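Local coordinates for cutinase-like protein (Cryptococcus sp., PDB 2CZQ), which probably hydrolyses carboxylic esters, as expected of a cutinase-like enzyme with the alpha/beta hydrolase fold, at residues G87-V92 / N116-S121; V111-N116 / T157-A162. All coordinates share one frame; numbering follows the deposited sequence. Where two conformers were deposited one is given.

Contact 1. Residues G87-V92 / N116-S121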
loop_
_atom_site.group_PDB
_atom_site.type_symbol
_atom_site.label_atom_id
_atom_site.label_comp_id
_atom_site.label_asym_id
_atom_site.label_seq_id
_atom_site.Cartn_x
_atom_site.Cartn_y
_atom_site.Cartn_z
ATOM N N GLY A 87 -1.553 6.000 -6.162
ATOM C CA GLY A 87 -2.306 5.315 -5.123
ATOM C C GLY A 87 -1.542 5.140 -3.825
ATOM O O GLY A 87 -2.144 5.098 -2.752
ATOM N N ALA A 88 -0.219 5.025 -3.916
ATOM C CA ALA A 88 0.617 5.007 -2.720
ATOM C C ALA A 88 0.549 6.357 -2.006
ATOM O O ALA A 88 0.385 6.401 -0.789
ATOM C CB ALA A 88 2.057 4.632 -3.058
ATOM N N ALA A 89 0.661 7.450 -2.759
ATOM C CA ALA A 89 0.540 8.785 -2.184
ATOM C C ALA A 89 -0.832 8.969 -1.533
ATOM O O ALA A 89 -0.936 9.466 -0.411
ATOM C CB ALA A 89 0.791 9.849 -3.241
ATOM N N ALA A 90 -1.888 8.543 -2.223
ATOM C CA ALA A 90 -3.235 8.655 -1.655
ATOM C C ALA A 90 -3.352 7.893 -0.335
ATOM O O ALA A 90 -4.035 8.337 0.596
ATOM C CB ALA A 90 -4.275 8.161 -2.640
ATOM N N THR A 91 -2.681 6.748 -0.260
ATOM C CA THR A 91 -2.675 5.929 0.947
ATOM C C THR A 91 -1.902 6.609 2.076
ATOM O O THR A 91 -2.372 6.659 3.214
ATOM C CB THR A 91 -2.088 4.546 0.639
ATOM O OG1 THR A 91 -2.888 3.893 -0.359
ATOM C CG2 THR A 91 -2.179 3.634 1.854
ATOM N N VAL A 92 -0.717 7.133 1.762
ATOM C CA VAL A 92 0.080 7.869 2.739
ATOM C C VAL A 92 -0.736 9.008 3.354
ATOM O O VAL A 92 -0.745 9.186 4.573
ATOM C CB VAL A 92 1.377 8.402 2.093
ATOM C CG1 VAL A 92 2.065 9.412 3.001
ATOM C CG2 VAL A 92 2.312 7.249 1.753
ATOM N N ASN A 116 6.274 4.501 -4.366
ATOM C CA ASN A 116 5.660 5.567 -3.582
ATOM C C ASN A 116 6.274 6.939 -3.853
ATOM O O ASN A 116 7.434 7.159 -3.516
ATOM C CB ASN A 116 5.835 5.212 -2.103
ATOM C CG ASN A 116 5.192 6.207 -1.172
ATOM O OD1 ASN A 116 4.371 7.039 -1.574
ATOM N ND2 ASN A 116 5.559 6.120 0.104
ATOM N N PRO A 117 5.518 7.888 -4.412
ATOM C CA PRO A 117 6.046 9.247 -4.597
ATOM C C PRO A 117 6.439 9.893 -3.267
ATOM O O PRO A 117 7.272 10.799 -3.253
ATOM C CB PRO A 117 4.867 10.004 -5.215
ATOM C CG PRO A 117 3.995 8.949 -5.820
ATOM C CD PRO A 117 4.128 7.779 -4.896
ATOM N N ASP A 118 5.843 9.425 -2.172
ATOM C CA ASP A 118 6.096 9.983 -0.845
ATOM C C ASP A 118 7.157 9.210 -0.068
ATOM O O ASP A 118 7.262 9.347 1.150
ATOM C CB ASP A 118 4.802 10.022 -0.036
ATOM C CG ASP A 118 3.752 10.884 -0.666
ATOM O OD1 ASP A 118 4.113 11.734 -1.522
ATOM O OD2 ASP A 118 2.550 10.766 -0.347
ATOM N N HIS A 119 7.941 8.401 -0.769
ATOM C CA HIS A 119 8.996 7.615 -0.149
ATOM C C HIS A 119 9.951 8.540 0.613
ATOM O O HIS A 119 10.391 9.558 0.082
ATOM C CB HIS A 119 9.696 6.825 -1.251
ATOM C CG HIS A 119 10.708 5.848 -0.762
ATOM N ND1 HIS A 119 10.481 4.494 -0.652
ATOM C CD2 HIS A 119 11.988 6.048 -0.380
ATOM C CE1 HIS A 119 11.588 3.907 -0.222
ATOM N NE2 HIS A 119 12.514 4.829 -0.049
ATOM N N LYS A 120 10.252 8.183 1.860
ATOM C CA LYS A 120 11.057 9.034 2.730
ATOM C C LYS A 120 12.328 8.328 3.159
ATOM O O LYS A 120 12.276 7.256 3.758
ATOM C CB LYS A 120 10.264 9.453 3.969
ATOM C CG LYS A 120 11.110 10.221 4.984
ATOM C CD LYS A 120 10.322 10.658 6.202
ATOM C CE LYS A 120 11.232 11.054 7.351
ATOM N NZ LYS A 120 11.974 12.307 7.063
ATOM N N SER A 121 13.461 8.961 2.873
ATOM C CA SER A 121 14.760 8.396 3.178
ATOM C C SER A 121 14.886 8.026 4.647
ATOM O O SER A 121 14.596 8.836 5.531
ATOM C CB SER A 121 15.852 9.390 2.801
ATOM O OG SER A 121 17.127 8.834 3.052
#
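N116 OD1 accepts a bond from the backbone N of D118 at 2.9 Å and also rests on A88 CB, 3.7 Å away. This bond closes an Asx turn, and N116 to H119 form a type I beta turn. The turn packs on helix 86-98 of the alpha/beta hydrolase fold, whose first turn holds G87 of the probable nucleophile elbow. The D118 N-H comes in from above the amide plane of N116, 73° out of it. In N116, CG is anti to the backbone N (chi1 -178°). The N116 and V92 side chains cross at about a right angle. ND2 lies 3.8 Å from V92 CG2, but its polar partner is D159. No hydrogen bond joins the two segments. P117 adds apolar contact: CD lies 4.2 Å from A88 CB, and CG touches A89 CB. The D118 carboxylate is buried and lies against the helix. OD1 is held by Q146 NE2 of helix 143-146. OD2 meets carbon atoms of the helix. It touches A89 CB and V92 CB, and lies 3.4 Å from A89 CA.

Contact 2. Residues V111-N116 / T157-A162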
loop_
_atom_site.group_PDB
_atom_site.type_symbol
_atom_site.label_atom_id
_atom_site.label_comp_id
_atom_site.label_asym_id
_atom_site.label_seq_id
_atom_site.Cartn_x
_atom_site.Cartn_y
_atom_site.Cartn_z
ATOM N N VAL A 111 0.109 -1.812 5.896
ATOM C CA VAL A 111 0.104 -0.897 4.764
ATOM C C VAL A 111 1.238 -1.340 3.845
ATOM O O VAL A 111 2.380 -1.497 4.295
ATOM C CB VAL A 111 0.324 0.559 5.216
ATOM C CG1 VAL A 111 0.353 1.493 4.016
ATOM C CG2 VAL A 111 -0.759 0.989 6.198
ATOM N N PHE A 112 0.915 -1.568 2.575
ATOM C CA PHE A 112 1.877 -2.061 1.608
ATOM C C PHE A 112 1.899 -1.120 0.417
ATOM O O PHE A 112 0.892 -0.962 -0.277
ATOM C CB PHE A 112 1.500 -3.479 1.178
ATOM C CG PHE A 112 2.473 -4.087 0.217
ATOM C CD1 PHE A 112 3.627 -4.718 0.669
ATOM C CD2 PHE A 112 2.243 -4.015 -1.154
ATOM C CE1 PHE A 112 4.532 -5.262 -0.231
ATOM C CE2 PHE A 112 3.140 -4.556 -2.057
ATOM C CZ PHE A 112 4.282 -5.181 -1.598
ATOM N N LEU A 113 3.045 -0.488 0.201
ATOM C CA LEU A 113 3.196 0.535 -0.831
ATOM C C LEU A 113 4.237 0.115 -1.844
ATOM O O LEU A 113 5.247 -0.489 -1.477
ATOM C CB LEU A 113 3.618 1.870 -0.206
ATOM C CG LEU A 113 2.774 2.369 0.970
ATOM C CD1 LEU A 113 3.415 3.574 1.623
ATOM C CD2 LEU A 113 1.349 2.686 0.535
ATOM N N ILE A 114 3.988 0.429 -3.114
ATOM C CA ILE A 114 4.969 0.227 -4.176
ATOM C C ILE A 114 5.079 1.481 -5.022
ATOM O O ILE A 114 4.077 2.137 -5.324
ATOM C CB ILE A 114 4.635 -1.000 -5.073
ATOM C CG1 ILE A 114 3.135 -1.071 -5.386
ATOM C CG2 ILE A 114 5.127 -2.283 -4.421
ATOM C CD1 ILE A 114 2.781 -2.044 -6.497
ATOM N N GLY A 115 6.305 1.826 -5.398
ATOM C CA GLY A 115 6.520 2.992 -6.240
ATOM C C GLY A 115 5.966 4.276 -5.638
ATOM O O GLY A 115 5.286 5.053 -6.307
ATOM N N ASN A 116 6.274 4.501 -4.366
ATOM C CA ASN A 116 5.660 5.567 -3.582
ATOM C C ASN A 116 6.274 6.939 -3.853
ATOM O O ASN A 116 7.434 7.159 -3.516
ATOM C CB ASN A 116 5.835 5.212 -2.103
ATOM C CG ASN A 116 5.192 6.207 -1.172
ATOM O OD1 ASN A 116 4.371 7.039 -1.574
ATOM N ND2 ASN A 116 5.559 6.120 0.104
ATOM N N THR A 157 4.068 -0.903 8.191
ATOM C CA THR A 157 4.151 -0.533 6.788
ATOM C C THR A 157 5.337 -1.231 6.137
ATOM O O THR A 157 6.378 -1.451 6.767
ATOM C CB THR A 157 4.302 0.998 6.669
ATOM O OG1 THR A 157 3.138 1.635 7.209
ATOM C CG2 THR A 157 4.353 1.458 5.211
ATOM N N LEU A 158 5.161 -1.566 4.867
ATOM C CA LEU A 158 6.248 -1.969 4.004
ATOM C C LEU A 158 6.167 -1.069 2.788
ATOM O O LEU A 158 5.154 -1.077 2.078
ATOM C CB LEU A 158 6.095 -3.424 3.579
ATOM C CG LEU A 158 6.907 -4.506 4.285
ATOM C CD1 LEU A 158 6.731 -5.812 3.531
ATOM C CD2 LEU A 158 8.387 -4.162 4.415
ATOM N N ASP A 159 7.203 -0.257 2.590
ATOM C CA ASP A 159 7.280 0.658 1.458
ATOM C C ASP A 159 8.353 0.142 0.502
ATOM O O ASP A 159 9.559 0.285 0.743
ATOM C CB ASP A 159 7.568 2.084 1.929
ATOM C CG ASP A 159 7.376 3.109 0.838
ATOM O OD1 ASP A 159 7.093 2.703 -0.317
ATOM O OD2 ASP A 159 7.491 4.337 1.061
ATOM N N VAL A 160 7.885 -0.496 -0.563
ATOM C CA VAL A 160 8.733 -1.207 -1.499
ATOM C C VAL A 160 9.070 -0.302 -2.672
ATOM O O VAL A 160 8.182 0.159 -3.399
ATOM C CB VAL A 160 8.047 -2.502 -1.984
ATOM C CG1 VAL A 160 8.967 -3.295 -2.901
ATOM C CG2 VAL A 160 7.588 -3.352 -0.802
ATOM N N CYS A 161 10.360 -0.042 -2.840
ATOM C CA CYS A 161 10.839 0.821 -3.904
ATOM C C CYS A 161 11.911 0.073 -4.664
ATOM O O CYS A 161 12.971 -0.235 -4.113
ATOM C CB CYS A 161 11.404 2.125 -3.335
ATOM S SG CYS A 161 12.012 3.247 -4.613
ATOM N N ALA A 162 11.625 -0.247 -5.921
ATOM C CA ALA A 162 12.590 -0.923 -6.778
ATOM C C ALA A 162 13.786 -0.014 -6.991
ATOM O O ALA A 162 13.622 1.175 -7.237
ATOM C CB ALA A 162 11.955 -1.272 -8.115
HETATM O O HOH W 1 8.022 2.902 -2.790
#
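V111 pairs with T157 in parallel register, and the pairing runs on to I114 and V160. The N-to-C directions of the short strand segments differ by 7°. V111 O accepts L158 N at 2.8 Å, L158 O accepts L113 N, and L113 O accepts V160 N at 2.8 Å. V160 O takes the last, longer bond, from G115 N at 3.2 Å.

N116 ND2 gives a nearly straight bond (173°) to D159 OD2 at 2.8 Å. The donor stands above the carboxylate plane, and the acceptor lies in the amide plane. One water accepts from N116 N and donates to V160 O and to D159 OD1, the last at 2.6 Å. Both oxygens of this buried carboxylate are thus bonded.

The closest apolar contacts lie on the face of F112, I114, L158 and V160. F112 CG is anti to its backbone N (chi1 -178°), and ring atom CE1 approaches V160 CG2 to 3.6 Å. I114 and V160 lie side by side, with CG2 of I114 3.8 Å from CB of V160. Helix 187-200 packs on I114, L158 and V160, while helix 86-98 packs on V111 and L113. This parallel sheet between helices is the core of the alpha/beta hydrolase fold here.

Both contacts are buried, and they share N116, where strand 108-114 has given way to the loop. Contact 2 lies in the central sheet, its centre about 6 Å from the centre of the chain. The centre of contact 1 is about 9 Å from it, and its loop runs outward to exposed K120. Their chemistry differs accordingly. Contact 2 joins two strands by regular backbone bonds, with a side-chain bond and a water at the strand ends. Contact 1 has no hydrogen bond across it and sets small helix side chains against a turn and a carboxylate. The two also touch directly. V92 CG2 packs on L113 CD1, where the helix meets the sheet. H119 CE1 packs on CB of C161, which forms the disulfide with C168.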